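Local coordinates for thiosulfate sulfurtransferase (Pseudomonas aeruginosa, PDB 1YT8), which probably transfers sulfur from thiosulfate to cyanide and is built of four rhodanese-like domains, at residues D287-E292 against G332-M337; V326-D331 against A350-L355. All coordinates share one frame; numbering follows the deposited sequence.

Interaction 1: residues D287-E292 against G332-M337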
loop_
_atom_site.group_PDB
_atom_site.type_symbol
_atom_site.label_atom_id
_atom_site.label_comp_id
_atom_site.label_asym_id
_atom_site.label_seq_id
_atom_site.Cartn_x
_atom_site.Cartn_y
_atom_site.Cartn_z
ATOM N N ASP A 287 -11.137 0.610 -8.478
ATOM C CA ASP A 287 -12.393 0.126 -7.888
ATOM C C ASP A 287 -12.251 0.168 -6.357
ATOM O O ASP A 287 -11.465 -0.591 -5.787
ATOM C CB ASP A 287 -12.641 -1.319 -8.344
ATOM C CG ASP A 287 -14.041 -1.823 -8.011
ATOM O OD1 ASP A 287 -14.514 -1.614 -6.873
ATOM O OD2 ASP A 287 -14.664 -2.455 -8.893
ATOM N N VAL A 288 -13.014 1.040 -5.699
ATOM C CA VAL A 288 -12.925 1.193 -4.244
ATOM C C VAL A 288 -13.830 0.307 -3.378
ATOM O O VAL A 288 -13.897 0.485 -2.153
ATOM C CB VAL A 288 -13.156 2.672 -3.839
ATOM C CG1 VAL A 288 -12.093 3.561 -4.480
ATOM C CG2 VAL A 288 -14.555 3.128 -4.253
ATOM N N ARG A 289 -14.519 -0.645 -3.995
ATOM C CA ARG A 289 -15.399 -1.543 -3.250
ATOM C C ARG A 289 -14.570 -2.620 -2.545
ATOM O O ARG A 289 -13.340 -2.618 -2.633
ATOM C CB ARG A 289 -16.402 -2.198 -4.205
ATOM C CG ARG A 289 -17.229 -1.207 -5.012
ATOM C CD ARG A 289 -18.050 -1.938 -6.060
ATOM N NE ARG A 289 -17.180 -2.662 -6.983
ATOM C CZ ARG A 289 -17.559 -3.708 -7.705
ATOM N NH1 ARG A 289 -18.805 -4.161 -7.618
ATOM N NH2 ARG A 289 -16.685 -4.312 -8.500
ATOM N N THR A 290 -15.238 -3.532 -1.842
ATOM C CA THR A 290 -14.541 -4.610 -1.136
ATOM C C THR A 290 -13.903 -5.569 -2.139
ATOM O O THR A 290 -14.301 -5.618 -3.302
ATOM C CB THR A 290 -15.502 -5.433 -0.241
ATOM O OG1 THR A 290 -16.477 -6.099 -1.060
ATOM C CG2 THR A 290 -16.210 -4.526 0.760
ATOM N N PRO A 291 -12.889 -6.333 -1.705
ATOM C CA PRO A 291 -12.228 -7.282 -2.607
ATOM C C PRO A 291 -13.222 -8.294 -3.191
ATOM O O PRO A 291 -13.144 -8.647 -4.368
ATOM C CB PRO A 291 -11.192 -7.946 -1.702
ATOM C CG PRO A 291 -10.801 -6.825 -0.781
ATOM C CD PRO A 291 -12.157 -6.231 -0.427
ATOM N N GLU A 292 -14.154 -8.746 -2.355
ATOM C CA GLU A 292 -15.161 -9.724 -2.762
ATOM C C GLU A 292 -16.028 -9.214 -3.910
ATOM O O GLU A 292 -16.276 -9.933 -4.878
ATOM C CB GLU A 292 -16.062 -10.090 -1.578
ATOM C CG GLU A 292 -15.391 -10.859 -0.438
ATOM C CD GLU A 292 -14.379 -10.036 0.353
ATOM O OE1 GLU A 292 -14.577 -8.814 0.516
ATOM O OE2 GLU A 292 -13.385 -10.623 0.831
ATOM N N GLY A 332 -22.710 4.782 -5.193
ATOM C CA GLY A 332 -22.819 6.230 -5.158
ATOM C C GLY A 332 -22.299 6.888 -3.889
ATOM O O GLY A 332 -22.516 8.079 -3.676
ATOM N N VAL A 333 -21.608 6.126 -3.044
ATOM C CA VAL A 333 -21.067 6.671 -1.802
ATOM C C VAL A 333 -19.553 6.502 -1.674
ATOM O O VAL A 333 -18.825 7.474 -1.489
ATOM C CB VAL A 333 -21.711 6.000 -0.560
ATOM C CG1 VAL A 333 -21.041 6.513 0.718
ATOM C CG2 VAL A 333 -23.206 6.293 -0.514
ATOM N N ARG A 334 -19.092 5.262 -1.768
ATOM C CA ARG A 334 -17.677 4.940 -1.608
ATOM C C ARG A 334 -16.701 5.691 -2.503
ATOM O O ARG A 334 -15.709 6.239 -2.017
ATOM C CB ARG A 334 -17.487 3.431 -1.747
ATOM C CG ARG A 334 -18.168 2.670 -0.617
ATOM C CD ARG A 334 -18.003 1.171 -0.741
ATOM N NE ARG A 334 -18.822 0.622 -1.817
ATOM C CZ ARG A 334 -19.034 -0.676 -2.002
ATOM N NH1 ARG A 334 -18.487 -1.564 -1.182
ATOM N NH2 ARG A 334 -19.804 -1.084 -3.002
ATOM N N ALA A 335 -16.972 5.716 -3.802
ATOM C CA ALA A 335 -16.101 6.423 -4.730
ATOM C C ALA A 335 -16.137 7.929 -4.449
ATOM O O ALA A 335 -15.098 8.583 -4.429
ATOM C CB ALA A 335 -16.522 6.134 -6.171
ATOM N N ASN A 336 -17.328 8.480 -4.220
ATOM C CA ASN A 336 -17.444 9.908 -3.936
ATOM C C ASN A 336 -16.660 10.314 -2.691
ATOM O O ASN A 336 -15.947 11.319 -2.709
ATOM C CB ASN A 336 -18.913 10.330 -3.750
ATOM C CG ASN A 336 -19.647 10.511 -5.070
ATOM O OD1 ASN A 336 -19.108 11.074 -6.027
ATOM N ND2 ASN A 336 -20.896 10.053 -5.118
HETATM N N MSE A 337 -16.798 9.547 -1.612
HETATM C CA MSE A 337 -16.090 9.866 -0.376
HETATM C C MSE A 337 -14.578 9.729 -0.538
HETATM O O MSE A 337 -13.825 10.614 -0.137
HETATM C CB MSE A 337 -16.567 8.979 0.780
HETATM C CG MSE A 337 -17.965 9.294 1.316
HETATM SE SE MSE A 337 -18.338 11.168 1.706
HETATM C CE MSE A 337 -16.968 11.511 3.049
#

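Interaction 2: residues V326-D331 against A350-L355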
loop_
_atom_site.group_PDB
_atom_site.type_symbol
_atom_site.label_atom_id
_atom_site.label_comp_id
_atom_site.label_asym_id
_atom_site.label_seq_id
_atom_site.Cartn_x
_atom_site.Cartn_y
_atom_site.Cartn_z
ATOM N N VAL A 326 -9.484 7.775 -11.542
ATOM C CA VAL A 326 -10.909 7.612 -11.842
ATOM C C VAL A 326 -11.421 6.506 -10.916
ATOM O O VAL A 326 -10.953 5.371 -10.979
ATOM C CB VAL A 326 -11.144 7.201 -13.306
ATOM C CG1 VAL A 326 -12.629 6.969 -13.545
ATOM C CG2 VAL A 326 -10.628 8.284 -14.235
ATOM N N LEU A 327 -12.383 6.835 -10.060
ATOM C CA LEU A 327 -12.887 5.858 -9.101
ATOM C C LEU A 327 -14.215 5.200 -9.446
ATOM O O LEU A 327 -15.161 5.857 -9.897
ATOM C CB LEU A 327 -12.976 6.501 -7.713
ATOM C CG LEU A 327 -11.705 7.176 -7.195
ATOM C CD1 LEU A 327 -11.877 7.495 -5.710
ATOM C CD2 LEU A 327 -10.490 6.262 -7.406
ATOM N N VAL A 328 -14.270 3.893 -9.193
ATOM C CA VAL A 328 -15.446 3.077 -9.470
ATOM C C VAL A 328 -16.118 2.478 -8.233
ATOM O O VAL A 328 -15.452 1.995 -7.322
ATOM C CB VAL A 328 -15.077 1.884 -10.395
ATOM C CG1 VAL A 328 -16.311 1.027 -10.681
ATOM C CG2 VAL A 328 -14.461 2.396 -11.689
ATOM N N ASP A 329 -17.445 2.530 -8.213
ATOM C CA ASP A 329 -18.244 1.908 -7.158
ATOM C C ASP A 329 -19.629 1.693 -7.757
ATOM O O ASP A 329 -19.915 2.194 -8.845
ATOM C CB ASP A 329 -18.299 2.750 -5.863
ATOM C CG ASP A 329 -19.349 3.860 -5.890
ATOM O OD1 ASP A 329 -20.321 3.797 -6.671
ATOM O OD2 ASP A 329 -19.205 4.805 -5.079
ATOM N N ASP A 330 -20.478 0.937 -7.069
ATOM C CA ASP A 330 -21.822 0.660 -7.569
ATOM C C ASP A 330 -22.868 1.069 -6.541
ATOM O O ASP A 330 -23.962 0.504 -6.501
ATOM C CB ASP A 330 -21.970 -0.835 -7.876
ATOM C CG ASP A 330 -21.625 -1.723 -6.677
ATOM O OD1 ASP A 330 -21.495 -1.202 -5.550
ATOM O OD2 ASP A 330 -21.493 -2.954 -6.861
ATOM N N ASP A 331 -22.534 2.065 -5.726
ATOM C CA ASP A 331 -23.427 2.517 -4.664
ATOM C C ASP A 331 -23.615 4.027 -4.580
ATOM O O ASP A 331 -24.556 4.501 -3.944
ATOM C CB ASP A 331 -22.898 2.018 -3.321
ATOM C CG ASP A 331 -21.443 2.386 -3.107
ATOM O OD1 ASP A 331 -20.567 1.673 -3.645
ATOM O OD2 ASP A 331 -21.176 3.396 -2.418
ATOM N N ALA A 350 -11.615 11.894 -10.504
ATOM C CA ALA A 350 -12.971 11.884 -11.022
ATOM C C ALA A 350 -13.681 10.615 -10.570
ATOM O O ALA A 350 -13.039 9.606 -10.280
ATOM C CB ALA A 350 -12.941 11.940 -12.544
ATOM N N VAL A 351 -15.006 10.682 -10.491
ATOM C CA VAL A 351 -15.818 9.527 -10.133
ATOM C C VAL A 351 -16.563 9.155 -11.416
ATOM O O VAL A 351 -17.094 10.029 -12.107
ATOM C CB VAL A 351 -16.830 9.864 -9.019
ATOM C CG1 VAL A 351 -17.816 8.720 -8.842
ATOM C CG2 VAL A 351 -16.085 10.118 -7.708
ATOM N N LEU A 352 -16.588 7.867 -11.739
ATOM C CA LEU A 352 -17.245 7.390 -12.953
ATOM C C LEU A 352 -18.753 7.216 -12.762
ATOM O O LEU A 352 -19.194 6.358 -11.993
ATOM C CB LEU A 352 -16.606 6.066 -13.388
ATOM C CG LEU A 352 -16.864 5.560 -14.808
ATOM C CD1 LEU A 352 -16.577 6.664 -15.815
ATOM C CD2 LEU A 352 -15.982 4.346 -15.075
ATOM N N ASP A 353 -19.533 8.037 -13.465
ATOM C CA ASP A 353 -20.994 7.990 -13.375
ATOM C C ASP A 353 -21.644 7.219 -14.523
ATOM O O ASP A 353 -21.021 6.966 -15.557
ATOM C CB ASP A 353 -21.587 9.405 -13.374
ATOM C CG ASP A 353 -21.108 10.248 -12.214
ATOM O OD1 ASP A 353 -20.988 9.710 -11.095
ATOM O OD2 ASP A 353 -20.873 11.461 -12.419
ATOM N N GLY A 354 -22.909 6.854 -14.331
ATOM C CA GLY A 354 -23.656 6.152 -15.362
ATOM C C GLY A 354 -23.365 4.679 -15.571
ATOM O O GLY A 354 -23.778 4.110 -16.581
ATOM N N LEU A 355 -22.664 4.053 -14.632
ATOM C CA LEU A 355 -22.345 2.636 -14.762
ATOM C C LEU A 355 -23.555 1.763 -14.444
ATOM O O LEU A 355 -24.363 2.094 -13.576
ATOM C CB LEU A 355 -21.194 2.257 -13.826
ATOM C CG LEU A 355 -19.842 2.939 -14.051
ATOM C CD1 LEU A 355 -18.855 2.453 -12.996
ATOM C CD2 LEU A 355 -19.326 2.628 -15.449
HETATM O O HOH W 1 -17.971 5.244 -9.713
#

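Interaction 1: residues D287-E292 against G332-M337
With CG of R289 anti to its carbonyl carbon (chi1 -56°) and the R334 chain bent at chi3 (-73°), which sets NE, the two arginines meet aliphatic stem against guanidinium. The contact lies in a rhodanese-like domain, where the turn after strand 283-287 packs on the start of helix 334-344. R289 CG sits over one face of the R334 guanidinium, offset toward its rim, 3.3 Å from R334 NH2, and R289 CB and CD border the same group. The guanidinium planes stand 79° apart, and R289 NE stays 5.0 Å from R334 NH2. Carboxylates probably offset this proximity of like charges: R334 forms salt bridges with D331, D330, E293 and E173, the last from the preceding rhodanese-like domain. R289 also reaches D330 and the carbonyl of G297.

Beside the arginines, V288 directs CG2 at the first turn of the helix, 3.6 Å from A335 N and 4.1 Å from A335 CB, while also touching R334 CB. No hydrogen bond crosses between the segments; within 287-292, R289 grips the D287 carboxylate side-on, one nitrogen to each oxygen: NE donates to D287 OD1 within the guanidinium plane, and R289 NH2 forms a salt bridge with D287 OD2 at 2.8 Å. The backbone N of R289 closes an Asx turn on D287 OD1 at 3.0 Å, so two donors converge on that single oxygen.

Interaction 2: residues V326-D331 against A350-L355
L352 leans across the neighbouring strand onto V326 and V328. Its CB starts the contact, lying 3.8 Å from the carbonyl O of L327 and 4.1 Å from V326 CG1. CG, anti to the backbone N (chi1 -164°), carries the chain onward, and at the tip CD2 reaches V328 CG2 at 4.2 Å, the two side chains lying side by side and pointing the same way. The other branch of V328, CG1, meets L355 CD1 at 3.7 Å, where the side chains cross at about a right angle. L272 and L299 also touch L352, and F360 touches V328.

Strands 324-328 and 348-352 are the parallel strands of a beta-alpha-beta unit connected through helix 334-344, within the five-stranded sheet of a rhodanese-like domain. V326 pairs with A350 and L327 with V351. L327 supplies both backbone bonds between 326-331 and 350-355: its N donates to A350 O, and its O accepts from L352 N in a nearly straight bond (N-H...O 178°). L327 and V351 project from the sheet on the side covered by helix 334-344, where both touch A339.

Beyond this pairing the strands separate, the CA atoms of V328 and L352 being 5.8 Å apart, and a water bridges the two backbones. It donates to L327 O and, at 2.8 Å, to L352 O, and accepts a weak bond from D329 N. After the strand, D329 OD1 accepts from D331 N at 3.0 Å in an Asx turn, approached from above the carboxylate plane, while OD2 takes the backbone N of A335.

Both interactions belong to the rhodanese-like domain at 268-358, with centres about 8 Å apart, and their segments alternate along the chain: 287-292, 326-331, 332-337, 350-355. Interaction 2 pairs two strands of the sheet, whereas interaction 1 sets the turn after the adjoining strand 283-287 against the helix linking that pair. They meet in the loop entering helix 334-344: D329 OD2 lies 2.7 Å from A335 N, probably a hydrogen bond, and D330 OD2 forms a salt bridge with R289 NH1. By sequence this loop probably corresponds to C193-R198 of the preceding repeat, which binds sulfite here; D329 then stands where C193 does, consistent with this domain lacking the cysteine that carries sulfur in active rhodaneses.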